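Local coordinates for PA3566 protein (Pseudomonas aeruginosa, PDB 1X7V) that is of unknown function but belongs to the antibiotic biosynthesis monooxygenase family and may therefore be an oxidoreductase, at residues T5-I10 with Q94-A99; A11-A16 with Q88-D93; A32-E37 with T73-R78; L41-H46 with F55-Q60. One frame throughout, in Å; residues are numbered along the deposited sequence.

From the N terminus the chain runs out along strand 7-15, one of whose two neighbours is the last strand, 87-96. Contact 1 joins the start of the one to the end of the other and so closes the widest loop; contact 2 continues the same antiparallel pairing and nests directly inside it. Within that loop, contact 3 brings the end of helix 20-36 against the start of helix 74-80. Contact 4, the hairpin of strands 40-47 and 54-61, is nested inside contact 3, so the four enclose one another without crossing. Strand 54-61 also borders strand 7-15, which makes contacts 1, 2 and 4 one sheet; Arg35 ties contact 3 to it through Asp44.

Contact 1 of 4, residues T5-I10 with Q94-A99; sequences TPLTLI and QLYRLA
Leu95 carries CG in the crowded position between its backbone N and carbonyl carbon (chi1 42°), while Thr8 holds CG2 anti to its own N; together these torsions make the leucine cross the threonine methyl obliquely, with Leu95 CD1 3.8 Å from Thr8 CG2. Ile10, its CG1 beside the backbone N, brings CD1 to the other branch of the same leucine, 3.9 Å from Leu95 CD2. Underneath, Thr8 and Leu95 form an antiparallel hydrogen-bonded pair: Thr8 N meets Leu95 O at 2.8 Å, nearly along the C=O axis, and Leu95 N returns the bond to Thr8 O. On the other side of the sheet, Gln94 CG runs alongside Leu9 CD1 at 3.7 Å, and the Tyr96 ring crosses Leu7 while its CD2 edge points at Pro6 O, 3.3 Å away. Leu67 of helix 64-71 packs on Leu7 and Leu9 there. Further out, one water donates to Pro6 O, accepts from Arg97 N and binds Thr8 OG1. A second water links Thr8 OG1 to Arg97 NH2, lying in the guanidinium plane. Direct backbone bonding thus gives way to water where the strands run out, with the Thr8 hydroxyl common to both water bridges.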
loop_
_atom_site.group_PDB
_atom_site.type_symbol
_atom_site.label_atom_id
_atom_site.label_comp_id
_atom_site.label_asym_id
_atom_site.label_seq_id
_atom_site.Cartn_x
_atom_site.Cartn_y
_atom_site.Cartn_z
ATOM N N THR A 5 18.758 2.095 8.300
ATOM C CA THR A 5 17.878 0.992 7.936
ATOM C C THR A 5 16.667 1.588 7.244
ATOM O O THR A 5 16.053 2.533 7.754
ATOM C CB THR A 5 17.440 0.242 9.189
ATOM O OG1 THR A 5 18.616 -0.113 9.908
ATOM C CG2 THR A 5 16.615 -1.021 8.861
ATOM N N PRO A 6 16.285 1.022 6.089
ATOM C CA PRO A 6 15.013 1.484 5.525
ATOM C C PRO A 6 13.808 1.321 6.479
ATOM O O PRO A 6 13.774 0.409 7.324
ATOM C CB PRO A 6 14.799 0.548 4.333
ATOM C CG PRO A 6 16.051 -0.039 4.062
ATOM C CD PRO A 6 16.827 -0.100 5.323
ATOM N N LEU A 7 12.827 2.193 6.299
ATOM C CA LEU A 7 11.522 2.070 6.927
ATOM C C LEU A 7 10.690 1.015 6.193
ATOM O O LEU A 7 10.444 1.156 4.987
ATOM C CB LEU A 7 10.750 3.375 6.795
ATOM C CG LEU A 7 9.305 3.405 7.331
ATOM C CD1 LEU A 7 9.216 3.054 8.802
ATOM C CD2 LEU A 7 8.802 4.854 7.093
ATOM N N THR A 8 10.278 -0.025 6.886
ATOM C CA THR A 8 9.342 -0.984 6.309
ATOM C C THR A 8 7.929 -0.562 6.733
ATOM O O THR A 8 7.709 -0.116 7.879
ATOM C CB THR A 8 9.680 -2.451 6.743
ATOM O OG1 THR A 8 10.971 -2.846 6.221
ATOM C CG2 THR A 8 8.589 -3.458 6.258
ATOM N N LEU A 9 6.987 -0.642 5.802
ATOM C CA LEU A 9 5.573 -0.361 6.076
ATOM C C LEU A 9 4.815 -1.568 5.613
ATOM O O LEU A 9 5.094 -2.082 4.552
ATOM C CB LEU A 9 5.113 0.891 5.319
ATOM C CG LEU A 9 4.789 2.160 6.041
ATOM C CD1 LEU A 9 6.075 2.811 6.497
ATOM C CD2 LEU A 9 4.014 3.166 5.169
ATOM N N ILE A 10 3.865 -2.042 6.417
ATOM C CA ILE A 10 2.939 -3.072 5.982
ATOM C C ILE A 10 1.548 -2.460 6.146
ATOM O O ILE A 10 1.171 -2.048 7.246
ATOM C CB ILE A 10 3.053 -4.370 6.817
ATOM C CG1 ILE A 10 4.468 -4.954 6.775
ATOM C CG2 ILE A 10 1.996 -5.401 6.357
ATOM C CD1 ILE A 10 4.691 -5.930 7.924
ATOM N N GLN A 94 4.375 0.409 10.947
ATOM C CA GLN A 94 5.682 0.921 10.647
ATOM C C GLN A 94 6.767 0.166 11.388
ATOM O O GLN A 94 6.647 -0.019 12.543
ATOM C CB GLN A 94 5.771 2.389 10.969
ATOM C CG GLN A 94 4.914 3.221 10.019
ATOM C CD GLN A 94 4.993 4.675 10.427
ATOM O OE1 GLN A 94 6.039 5.303 10.245
ATOM N NE2 GLN A 94 3.912 5.197 11.042
ATOM N N LEU A 95 7.858 -0.252 10.698
ATOM C CA LEU A 95 8.781 -1.129 11.340
ATOM C C LEU A 95 10.151 -1.073 10.724
ATOM O O LEU A 95 10.271 -0.679 9.558
ATOM C CB LEU A 95 8.260 -2.563 11.326
ATOM C CG LEU A 95 7.602 -3.102 10.071
ATOM C CD1 LEU A 95 7.972 -4.542 9.837
ATOM C CD2 LEU A 95 6.042 -2.990 10.139
ATOM N N TYR A 96 11.166 -1.496 11.513
ATOM C CA TYR A 96 12.535 -1.505 11.037
ATOM C C TYR A 96 13.174 -2.862 11.185
ATOM O O TYR A 96 13.037 -3.484 12.235
ATOM C CB TYR A 96 13.339 -0.550 11.869
ATOM C CG TYR A 96 12.980 0.901 11.624
ATOM C CD1 TYR A 96 12.376 1.638 12.600
ATOM C CD2 TYR A 96 13.269 1.520 10.408
ATOM C CE1 TYR A 96 12.052 2.981 12.386
ATOM C CE2 TYR A 96 12.968 2.862 10.188
ATOM C CZ TYR A 96 12.349 3.582 11.194
ATOM O OH TYR A 96 12.051 4.936 11.028
ATOM N N ARG A 97 13.883 -3.288 10.154
ATOM C CA ARG A 97 14.569 -4.573 10.172
ATOM C C ARG A 97 15.668 -4.599 11.256
ATOM O O ARG A 97 16.396 -3.544 11.412
ATOM C CB ARG A 97 15.174 -4.922 8.792
ATOM C CG ARG A 97 15.445 -6.510 8.722
ATOM C CD ARG A 97 15.775 -6.966 7.432
ATOM N NE ARG A 97 14.709 -6.720 6.444
ATOM C CZ ARG A 97 14.916 -6.880 5.144
ATOM N NH1 ARG A 97 16.101 -7.309 4.726
ATOM N NH2 ARG A 97 13.970 -6.642 4.268
ATOM N N LEU A 98 15.772 -5.703 11.985
ATOM C CA LEU A 98 16.871 -5.928 12.905
ATOM C C LEU A 98 17.937 -6.723 12.156
ATOM O O LEU A 98 17.619 -7.601 11.379
ATOM C CB LEU A 98 16.387 -6.699 14.139
ATOM C CG LEU A 98 15.204 -6.085 14.904
ATOM C CD1 LEU A 98 14.851 -6.888 16.146
ATOM C CD2 LEU A 98 15.522 -4.654 15.271
ATOM N N ALA A 99 19.197 -6.400 12.379
ATOM C CA ALA A 99 20.291 -7.042 11.648
ATOM C C ALA A 99 21.431 -7.378 12.584
ATOM O O ALA A 99 21.295 -7.200 13.784
ATOM C CB ALA A 99 20.775 -6.140 10.521
HETATM O O HOH W 1 13.335 -2.171 7.503
HETATM O O HOH W 2 11.463 -5.461 5.243
#

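Contact 2 of 4, residues A11-A16 with Q88-D93; sequences ATITAA and QNVKID
Gln88 opens the segment by sending its N-H to Thr14 O at 2.8 Å, in the carbonyl plane, and its extended side chain lies beside Thr14, pointing the same way. Asn89 adds a second, weak bond to the same oxygen, Asn89 N to Thr14 O at 3.3 Å, so one carbonyl serves two successive N-H groups; in return Asn89 O takes the Thr14 N-H. The Asn89 side chain, its CG anti to the backbone N, gives an ND2 hydrogen to a water that donates to Thr12 O and also binds Thr14 OG1. Val90 turns to the opposite face, where its CG2 lies alongside Ile13 CG2, 4.2 Å away; Leu23 and Leu27 of helix 20-36 pack on that isoleucine. Lys91 pairs with Thr12 in both directions, and the bond from Lys91 N to Thr12 O, 2.9 Å long, is almost straight (172°). Ile92 returns to the face of Ile13 and lays CD1 against Ala11 CB at 3.7 Å. Asp93 OD2 and Thr12 OG1 each lie 2.7 Å from a second water; the bridge from that OD2 to Lys91 NZ is long, 4.0 Å. Gln88 and Asn89 facing Thr14 make a classic beta bulge, set where the chain turns the corner into strand 87-96, an outer strand of the antiparallel sheet of an alpha-beta plait.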
loop_
_atom_site.group_PDB
_atom_site.type_symbol
_atom_site.label_atom_id
_atom_site.label_comp_id
_atom_site.label_asym_id
_atom_site.label_seq_id
_atom_site.Cartn_x
_atom_site.Cartn_y
_atom_site.Cartn_z
ATOM N N ALA A 11 0.826 -2.378 5.036
ATOM C CA ALA A 11 -0.520 -1.821 5.017
ATOM C C ALA A 11 -1.427 -3.025 4.839
ATOM O O ALA A 11 -1.245 -3.748 3.887
ATOM C CB ALA A 11 -0.686 -0.842 3.860
ATOM N N THR A 12 -2.312 -3.275 5.791
ATOM C CA THR A 12 -3.306 -4.345 5.694
ATOM C C THR A 12 -4.632 -3.656 5.375
ATOM O O THR A 12 -5.152 -2.841 6.162
ATOM C CB THR A 12 -3.401 -5.166 6.963
ATOM O OG1 THR A 12 -2.120 -5.711 7.329
ATOM C CG2 THR A 12 -4.338 -6.318 6.750
ATOM N N ILE A 13 -5.132 -3.910 4.164
ATOM C CA ILE A 13 -6.301 -3.253 3.641
ATOM C C ILE A 13 -7.418 -4.298 3.495
ATOM O O ILE A 13 -7.215 -5.331 2.866
ATOM C CB ILE A 13 -5.977 -2.588 2.326
ATOM C CG1 ILE A 13 -4.750 -1.696 2.513
ATOM C CG2 ILE A 13 -7.167 -1.754 1.871
ATOM C CD1 ILE A 13 -4.566 -0.596 1.497
ATOM N N THR A 14 -8.578 -4.007 4.073
ATOM C CA THR A 14 -9.740 -4.931 4.076
ATOM C C THR A 14 -10.838 -4.280 3.261
ATOM O O THR A 14 -11.303 -3.164 3.605
ATOM C CB THR A 14 -10.286 -5.201 5.490
ATOM O OG1 THR A 14 -9.227 -5.595 6.391
ATOM C CG2 THR A 14 -11.292 -6.295 5.437
ATOM N N ALA A 15 -11.262 -4.954 2.185
ATOM C CA ALA A 15 -12.366 -4.458 1.366
ATOM C C ALA A 15 -13.708 -4.670 2.069
ATOM O O ALA A 15 -13.889 -5.649 2.801
ATOM C CB ALA A 15 -12.368 -5.154 0.035
ATOM N N ALA A 16 -14.650 -3.774 1.826
ATOM C CA ALA A 16 -15.992 -3.945 2.261
ATOM C C ALA A 16 -16.517 -5.253 1.649
ATOM O O ALA A 16 -16.158 -5.564 0.508
ATOM C CB ALA A 16 -16.864 -2.802 1.777
ATOM N N GLN A 88 -13.229 -1.251 4.361
ATOM C CA GLN A 88 -13.732 -1.521 5.668
ATOM C C GLN A 88 -12.667 -1.104 6.715
ATOM O O GLN A 88 -13.019 -0.694 7.816
ATOM C CB GLN A 88 -13.990 -3.027 5.817
ATOM C CG GLN A 88 -14.723 -3.429 7.104
ATOM C CD GLN A 88 -14.835 -4.977 7.270
ATOM O OE1 GLN A 88 -14.185 -5.558 8.152
ATOM N NE2 GLN A 88 -15.648 -5.631 6.429
ATOM N N ASN A 89 -11.397 -1.345 6.407
ATOM C CA ASN A 89 -10.310 -1.085 7.396
ATOM C C ASN A 89 -8.982 -0.901 6.691
ATOM O O ASN A 89 -8.711 -1.548 5.674
ATOM C CB ASN A 89 -10.229 -2.193 8.433
ATOM C CG ASN A 89 -9.456 -1.763 9.698
ATOM O OD1 ASN A 89 -9.999 -1.097 10.610
ATOM N ND2 ASN A 89 -8.188 -2.075 9.714
ATOM N N VAL A 90 -8.162 -0.003 7.203
ATOM C CA VAL A 90 -6.777 0.126 6.758
ATOM C C VAL A 90 -5.921 0.183 8.031
ATOM O O VAL A 90 -6.105 1.067 8.857
ATOM C CB VAL A 90 -6.546 1.394 5.868
ATOM C CG1 VAL A 90 -5.135 1.457 5.413
ATOM C CG2 VAL A 90 -7.463 1.376 4.612
ATOM N N LYS A 91 -5.002 -0.756 8.163
ATOM C CA LYS A 91 -4.043 -0.775 9.261
ATOM C C LYS A 91 -2.691 -0.487 8.652
ATOM O O LYS A 91 -2.327 -1.072 7.643
ATOM C CB LYS A 91 -4.024 -2.138 9.910
ATOM C CG LYS A 91 -3.152 -2.237 11.125
ATOM C CD LYS A 91 -3.449 -3.629 11.750
ATOM C CE LYS A 91 -2.558 -3.978 12.894
ATOM N NZ LYS A 91 -2.346 -5.499 12.888
ATOM N N ILE A 92 -1.925 0.408 9.294
ATOM C CA ILE A 92 -0.628 0.759 8.815
ATOM C C ILE A 92 0.355 0.429 9.926
ATOM O O ILE A 92 0.224 0.918 11.021
ATOM C CB ILE A 92 -0.516 2.233 8.458
ATOM C CG1 ILE A 92 -1.530 2.675 7.378
ATOM C CG2 ILE A 92 0.920 2.569 7.998
ATOM C CD1 ILE A 92 -1.346 2.040 6.077
ATOM N N ASP A 93 1.295 -0.465 9.637
ATOM C CA ASP A 93 2.348 -0.797 10.589
ATOM C C ASP A 93 3.646 -0.245 10.055
ATOM O O ASP A 93 3.949 -0.361 8.864
ATOM C CB ASP A 93 2.450 -2.303 10.750
ATOM C CG ASP A 93 1.185 -2.897 11.364
ATOM O OD1 ASP A 93 0.591 -2.271 12.291
ATOM O OD2 ASP A 93 0.765 -4.001 10.913
HETATM O O HOH W 3 -0.675 -3.803 8.612
HETATM O O HOH W 4 -7.301 -4.034 7.610
#

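Contact 3 of 4, residues A32-E37 with T73-R78; sequences APSRAE and TEHFLR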
loop_
_atom_site.group_PDB
_atom_site.type_symbol
_atom_site.label_atom_id
_atom_site.label_comp_id
_atom_site.label_asym_id
_atom_site.label_seq_id
_atom_site.Cartn_x
_atom_site.Cartn_y
_atom_site.Cartn_z
ATOM N N ALA A 32 3.203 -0.296 -10.075
ATOM C CA ALA A 32 4.262 0.081 -10.998
ATOM C C ALA A 32 4.727 1.517 -10.724
ATOM O O ALA A 32 5.945 1.754 -10.629
ATOM C CB ALA A 32 3.820 -0.071 -12.429
ATOM N N PRO A 33 3.798 2.477 -10.601
ATOM C CA PRO A 33 4.306 3.835 -10.393
ATOM C C PRO A 33 5.011 3.985 -9.049
ATOM O O PRO A 33 5.983 4.784 -8.930
ATOM C CB PRO A 33 3.065 4.716 -10.506
ATOM C CG PRO A 33 1.924 3.812 -10.337
ATOM C CD PRO A 33 2.331 2.462 -10.746
ATOM N N SER A 34 4.537 3.282 -8.028
ATOM C CA SER A 34 5.184 3.382 -6.710
ATOM C C SER A 34 6.591 2.786 -6.718
ATOM O O SER A 34 7.526 3.350 -6.134
ATOM C CB SER A 34 4.327 2.772 -5.619
ATOM O OG SER A 34 3.096 3.451 -5.431
ATOM N N ARG A 35 6.766 1.650 -7.391
ATOM C CA ARG A 35 8.068 0.988 -7.462
ATOM C C ARG A 35 9.135 1.901 -8.124
ATOM O O ARG A 35 10.329 1.827 -7.777
ATOM C CB ARG A 35 7.953 -0.303 -8.267
ATOM C CG ARG A 35 7.421 -1.457 -7.490
ATOM C CD ARG A 35 7.162 -2.659 -8.418
ATOM N NE ARG A 35 6.695 -3.778 -7.612
ATOM C CZ ARG A 35 6.376 -4.966 -8.107
ATOM N NH1 ARG A 35 6.539 -5.201 -9.397
ATOM N NH2 ARG A 35 5.943 -5.929 -7.311
ATOM N N ALA A 36 8.689 2.777 -9.036
ATOM C CA ALA A 36 9.561 3.668 -9.794
ATOM C C ALA A 36 10.023 4.855 -8.953
ATOM O O ALA A 36 11.004 5.520 -9.306
ATOM C CB ALA A 36 8.838 4.160 -11.043
ATOM N N GLU A 37 9.295 5.156 -7.869
ATOM C CA GLU A 37 9.592 6.371 -7.094
ATOM C C GLU A 37 10.982 6.336 -6.453
ATOM O O GLU A 37 11.435 5.311 -5.991
ATOM C CB GLU A 37 8.558 6.578 -6.005
ATOM C CG GLU A 37 7.219 6.972 -6.491
ATOM C CD GLU A 37 6.283 7.159 -5.301
ATOM O OE1 GLU A 37 6.619 8.044 -4.464
ATOM O OE2 GLU A 37 5.259 6.426 -5.199
ATOM N N THR A 73 2.044 12.013 -4.489
ATOM C CA THR A 73 2.047 11.644 -5.892
ATOM C C THR A 73 0.631 11.577 -6.375
ATOM O O THR A 73 -0.290 11.371 -5.591
ATOM C CB THR A 73 2.764 10.277 -6.168
ATOM O OG1 THR A 73 2.099 9.229 -5.455
ATOM C CG2 THR A 73 4.204 10.329 -5.731
ATOM N N GLU A 74 0.517 11.694 -7.695
ATOM C CA GLU A 74 -0.708 11.570 -8.470
ATOM C C GLU A 74 -1.362 10.205 -8.287
ATOM O O GLU A 74 -2.523 10.133 -7.973
ATOM C CB GLU A 74 -0.335 11.755 -9.927
ATOM C CG GLU A 74 -1.470 11.969 -10.882
ATOM C CD GLU A 74 -1.038 12.621 -12.232
ATOM O OE1 GLU A 74 -1.925 12.931 -13.065
ATOM O OE2 GLU A 74 0.181 12.851 -12.465
ATOM N N HIS A 75 -0.586 9.139 -8.456
ATOM C CA HIS A 75 -1.093 7.773 -8.280
ATOM C C HIS A 75 -1.625 7.521 -6.880
ATOM O O HIS A 75 -2.722 6.959 -6.711
ATOM C CB HIS A 75 -0.082 6.679 -8.745
ATOM C CG HIS A 75 1.252 6.728 -8.069
ATOM N ND1 HIS A 75 2.235 7.623 -8.429
ATOM C CD2 HIS A 75 1.784 5.947 -7.098
ATOM C CE1 HIS A 75 3.305 7.424 -7.663
ATOM N NE2 HIS A 75 3.051 6.421 -6.839
ATOM N N PHE A 76 -0.897 7.970 -5.872
ATOM C CA PHE A 76 -1.327 7.757 -4.532
ATOM C C PHE A 76 -2.626 8.521 -4.235
ATOM O O PHE A 76 -3.553 7.998 -3.580
ATOM C CB PHE A 76 -0.261 8.212 -3.550
ATOM C CG PHE A 76 -0.667 8.025 -2.116
ATOM C CD1 PHE A 76 -0.454 6.814 -1.488
ATOM C CD2 PHE A 76 -1.313 9.052 -1.425
ATOM C CE1 PHE A 76 -0.831 6.615 -0.151
ATOM C CE2 PHE A 76 -1.724 8.856 -0.087
ATOM C CZ PHE A 76 -1.491 7.644 0.532
ATOM N N LEU A 77 -2.695 9.768 -4.679
ATOM C CA LEU A 77 -3.912 10.554 -4.435
ATOM C C LEU A 77 -5.102 10.062 -5.255
ATOM O O LEU A 77 -6.227 10.138 -4.781
ATOM C CB LEU A 77 -3.666 12.028 -4.647
ATOM C CG LEU A 77 -2.724 12.651 -3.619
ATOM C CD1 LEU A 77 -2.441 14.088 -4.000
ATOM C CD2 LEU A 77 -3.230 12.570 -2.167
ATOM N N ARG A 78 -4.863 9.514 -6.448
ATOM C CA ARG A 78 -5.944 8.870 -7.210
ATOM C C ARG A 78 -6.585 7.665 -6.497
ATOM O O ARG A 78 -7.803 7.411 -6.647
ATOM C CB ARG A 78 -5.487 8.452 -8.605
ATOM C CG ARG A 78 -5.446 9.603 -9.598
ATOM C CD ARG A 78 -5.286 9.086 -11.022
ATOM N NE ARG A 78 -4.027 8.341 -11.160
ATOM C CZ ARG A 78 -2.946 8.759 -11.823
ATOM N NH1 ARG A 78 -2.930 9.921 -12.493
ATOM N NH2 ARG A 78 -1.868 7.994 -11.841
#
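The last turn of helix 20-36, kinked at Pro33 because a proline N has no hydrogen for the turn before, comes up against the start of helix 74-80, with Pro33 CA and His75 CA 7.0 Å apart. His75 does most of the touching. Its CG sits in the crowded position between backbone N and carbonyl carbon (chi1 57°), which swings the imidazole across to the other helix. Pro33 CB lies over the centre of one ring face in a CH-pi contact, 3.6 Å from the centroid of the His75 ring and 12° off its normal. On the opposite face stands Thr73 OG1, offset toward the rim.

At the tip, His75 NE2 donates to Glu37 OE2 at 2.8 Å; the acceptor lies in the ring plane, but the carboxylate, turned 74° against the ring, is met from above its own plane. Glu37 OE2 is also hydrogen-bonded to His70 ND1, so two imidazoles meet at one oxygen; if both donate, this would favour an ionised carboxylate. Ser34 OG borders the ring edge 3.3 Å from His75 CD2, its own bond going back to Leu30 O. In this alpha-beta plait the contact joins the end of one helix to the start of another, while Arg35 of the first ties back to strand 40-47. Thr73 is the N-cap of the second: its OG1 accepts from Phe76 N at 3.3 Å and also bonds His70 O. Its methyl CG2 reaches Glu37 OE1, 3.6 Å away, tip to tip.

Contact 4 of 4, residues L41-H46 with F55-Q60; sequences LQYDLH and FYMIEQ
Two N-H groups of His46 grip the carbonyl oxygen of Tyr56: ND1, 3.1 Å from Tyr56 O, by a fairly straight bond from above the carbonyl plane, and the backbone N by a weaker, more bent one. CG stands beside the backbone N, and chi2 of 73° turns the ring so that this oxygen lies at its edge, in its plane; the bond puts a proton on ND1. Ile58 crosses the ring at about a right angle, its CD1 3.5 Å from His46 CE1, the carbon next to ND1. Next along the strands, Asp44 and Ile58 exchange backbone bonds in the plane of each carbonyl.

These strands form the beta hairpin of the sheet, and its other end carries a classic beta bulge: Gln60 O accepts from Leu41 N at 2.8 Å and weakly from Gln42 N. Alongside, Gln60 NE2 donates to Gln42 OE1 at 2.9 Å with the two amides turned 71° apart. Gln42 NE2 in turn meets Asp44 OD2 on its anti lone pair, 2.8 Å away, while OD1 of that aspartate is salt-bridged to Arg35.

Tyr43 occupies the opposite face of the sheet with Glu59 and Met57. The side chain of Met57, a selenomethionine, bends at chi2 and chi3, laying CG over one ring face, 3.9 Å from the Tyr43 centroid, with SE set obliquely, nearest CE2, in a Met-aromatic contact. Glu59 CD lies 3.3 Å from Tyr43 CE1, the carboxylate tilted 37° against the ring and its OE1 bonded to Trp61 NE1. A water 2.6 Å from Tyr43 OH donates weakly to Glu59 OE2.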
loop_
_atom_site.group_PDB
_atom_site.type_symbol
_atom_site.label_atom_id
_atom_site.label_comp_id
_atom_site.label_asym_id
_atom_site.label_seq_id
_atom_site.Cartn_x
_atom_site.Cartn_y
_atom_site.Cartn_z
ATOM N N LEU A 41 12.348 1.045 -2.088
ATOM C CA LEU A 41 13.123 -0.192 -2.068
ATOM C C LEU A 41 12.284 -1.450 -2.220
ATOM O O LEU A 41 12.793 -2.487 -2.566
ATOM C CB LEU A 41 13.951 -0.266 -0.777
ATOM C CG LEU A 41 14.938 0.858 -0.651
ATOM C CD1 LEU A 41 15.709 0.677 0.638
ATOM C CD2 LEU A 41 15.834 0.849 -1.842
ATOM N N GLN A 42 11.001 -1.357 -1.937
ATOM C CA GLN A 42 10.092 -2.504 -2.143
ATOM C C GLN A 42 8.691 -1.926 -2.188
ATOM O O GLN A 42 8.359 -1.046 -1.431
ATOM C CB GLN A 42 10.199 -3.515 -0.990
ATOM C CG GLN A 42 9.230 -4.746 -1.166
ATOM C CD GLN A 42 9.298 -5.741 -0.035
ATOM O OE1 GLN A 42 9.900 -5.471 0.994
ATOM N NE2 GLN A 42 8.670 -6.936 -0.233
ATOM N N TYR A 43 7.847 -2.475 -3.053
ATOM C CA TYR A 43 6.435 -2.109 -3.066
ATOM C C TYR A 43 5.702 -3.263 -3.727
ATOM O O TYR A 43 5.644 -3.358 -4.970
ATOM C CB TYR A 43 6.176 -0.775 -3.767
ATOM C CG TYR A 43 4.830 -0.154 -3.455
ATOM C CD1 TYR A 43 4.691 0.875 -2.497
ATOM C CD2 TYR A 43 3.711 -0.507 -4.176
ATOM C CE1 TYR A 43 3.479 1.461 -2.246
ATOM C CE2 TYR A 43 2.486 0.071 -3.946
ATOM C CZ TYR A 43 2.364 1.051 -2.970
ATOM O OH TYR A 43 1.143 1.588 -2.762
ATOM N N ASP A 44 5.208 -4.161 -2.874
ATOM C CA ASP A 44 4.640 -5.415 -3.310
ATOM C C ASP A 44 3.224 -5.599 -2.746
ATOM O O ASP A 44 3.002 -5.394 -1.579
ATOM C CB ASP A 44 5.551 -6.585 -2.844
ATOM C CG ASP A 44 6.892 -6.637 -3.589
ATOM O OD1 ASP A 44 6.951 -6.284 -4.817
ATOM O OD2 ASP A 44 7.880 -7.088 -2.941
ATOM N N LEU A 45 2.291 -5.976 -3.622
ATOM C CA LEU A 45 0.899 -6.238 -3.310
ATOM C C LEU A 45 0.621 -7.735 -3.163
ATOM O O LEU A 45 1.111 -8.538 -3.910
ATOM C CB LEU A 45 -0.013 -5.699 -4.414
ATOM C CG LEU A 45 -1.516 -5.879 -4.240
ATOM C CD1 LEU A 45 -2.046 -5.235 -2.988
ATOM C CD2 LEU A 45 -2.216 -5.289 -5.490
ATOM N N HIS A 46 -0.183 -8.100 -2.177
ATOM C CA HIS A 46 -0.468 -9.515 -1.878
ATOM C C HIS A 46 -1.958 -9.642 -1.511
ATOM O O HIS A 46 -2.563 -8.687 -1.014
ATOM C CB HIS A 46 0.303 -10.022 -0.651
ATOM C CG HIS A 46 1.770 -9.734 -0.675
ATOM N ND1 HIS A 46 2.268 -8.464 -0.478
ATOM C CD2 HIS A 46 2.847 -10.533 -0.902
ATOM C CE1 HIS A 46 3.595 -8.500 -0.556
ATOM N NE2 HIS A 46 3.971 -9.734 -0.808
ATOM N N PHE A 55 -5.904 -7.671 1.776
ATOM C CA PHE A 55 -4.728 -7.387 0.954
ATOM C C PHE A 55 -3.665 -6.775 1.828
ATOM O O PHE A 55 -3.982 -6.164 2.855
ATOM C CB PHE A 55 -5.039 -6.391 -0.151
ATOM C CG PHE A 55 -6.147 -6.831 -1.068
ATOM C CD1 PHE A 55 -7.472 -6.602 -0.755
ATOM C CD2 PHE A 55 -5.861 -7.567 -2.179
ATOM C CE1 PHE A 55 -8.473 -7.085 -1.602
ATOM C CE2 PHE A 55 -6.806 -8.001 -2.968
ATOM C CZ PHE A 55 -8.136 -7.753 -2.667
ATOM N N TYR A 56 -2.422 -6.938 1.392
ATOM C CA TYR A 56 -1.254 -6.470 2.161
ATOM C C TYR A 56 -0.317 -5.815 1.215
ATOM O O TYR A 56 0.081 -6.449 0.226
ATOM C CB TYR A 56 -0.518 -7.649 2.823
ATOM C CG TYR A 56 -1.380 -8.523 3.673
ATOM C CD1 TYR A 56 -2.107 -9.589 3.114
ATOM C CD2 TYR A 56 -1.518 -8.297 5.031
ATOM C CE1 TYR A 56 -2.917 -10.437 3.899
ATOM C CE2 TYR A 56 -2.326 -9.135 5.822
ATOM C CZ TYR A 56 -3.039 -10.191 5.238
ATOM O OH TYR A 56 -3.847 -11.025 6.002
HETATM N N MSE A 57 0.057 -4.553 1.491
HETATM C CA MSE A 57 1.143 -3.933 0.730
HETATM C C MSE A 57 2.367 -3.968 1.644
HETATM O O MSE A 57 2.293 -3.475 2.765
HETATM C CB MSE A 57 0.808 -2.480 0.338
HETATM C CG MSE A 57 1.626 -1.917 -0.768
HETATM SE SE MSE A 57 1.006 -2.713 -2.477
HETATM C CE MSE A 57 -0.719 -1.568 -2.766
ATOM N N ILE A 58 3.453 -4.558 1.173
ATOM C CA ILE A 58 4.735 -4.568 1.889
ATOM C C ILE A 58 5.608 -3.585 1.148
ATOM O O ILE A 58 5.894 -3.731 -0.047
ATOM C CB ILE A 58 5.404 -5.963 1.990
ATOM C CG1 ILE A 58 4.445 -7.010 2.648
ATOM C CG2 ILE A 58 6.743 -5.859 2.775
ATOM C CD1 ILE A 58 4.987 -8.391 2.642
ATOM N N GLU A 59 6.063 -2.572 1.875
ATOM C CA GLU A 59 6.783 -1.445 1.300
ATOM C C GLU A 59 8.081 -1.213 2.104
ATOM O O GLU A 59 8.078 -1.407 3.316
ATOM C CB GLU A 59 5.939 -0.174 1.373
ATOM C CG GLU A 59 4.518 -0.274 0.845
ATOM C CD GLU A 59 3.723 0.979 1.034
ATOM O OE1 GLU A 59 4.330 2.066 1.233
ATOM O OE2 GLU A 59 2.461 0.895 0.957
ATOM N N GLN A 60 9.144 -0.798 1.428
ATOM C CA GLN A 60 10.358 -0.307 2.092
ATOM C C GLN A 60 10.706 1.046 1.469
ATOM O O GLN A 60 10.710 1.230 0.232
ATOM C CB GLN A 60 11.518 -1.284 1.942
ATOM C CG GLN A 60 11.363 -2.613 2.654
ATOM C CD GLN A 60 12.605 -3.426 2.533
ATOM O OE1 GLN A 60 13.657 -3.036 3.056
ATOM N NE2 GLN A 60 12.539 -4.523 1.769
HETATM O O HOH W 5 0.695 3.143 -0.737
#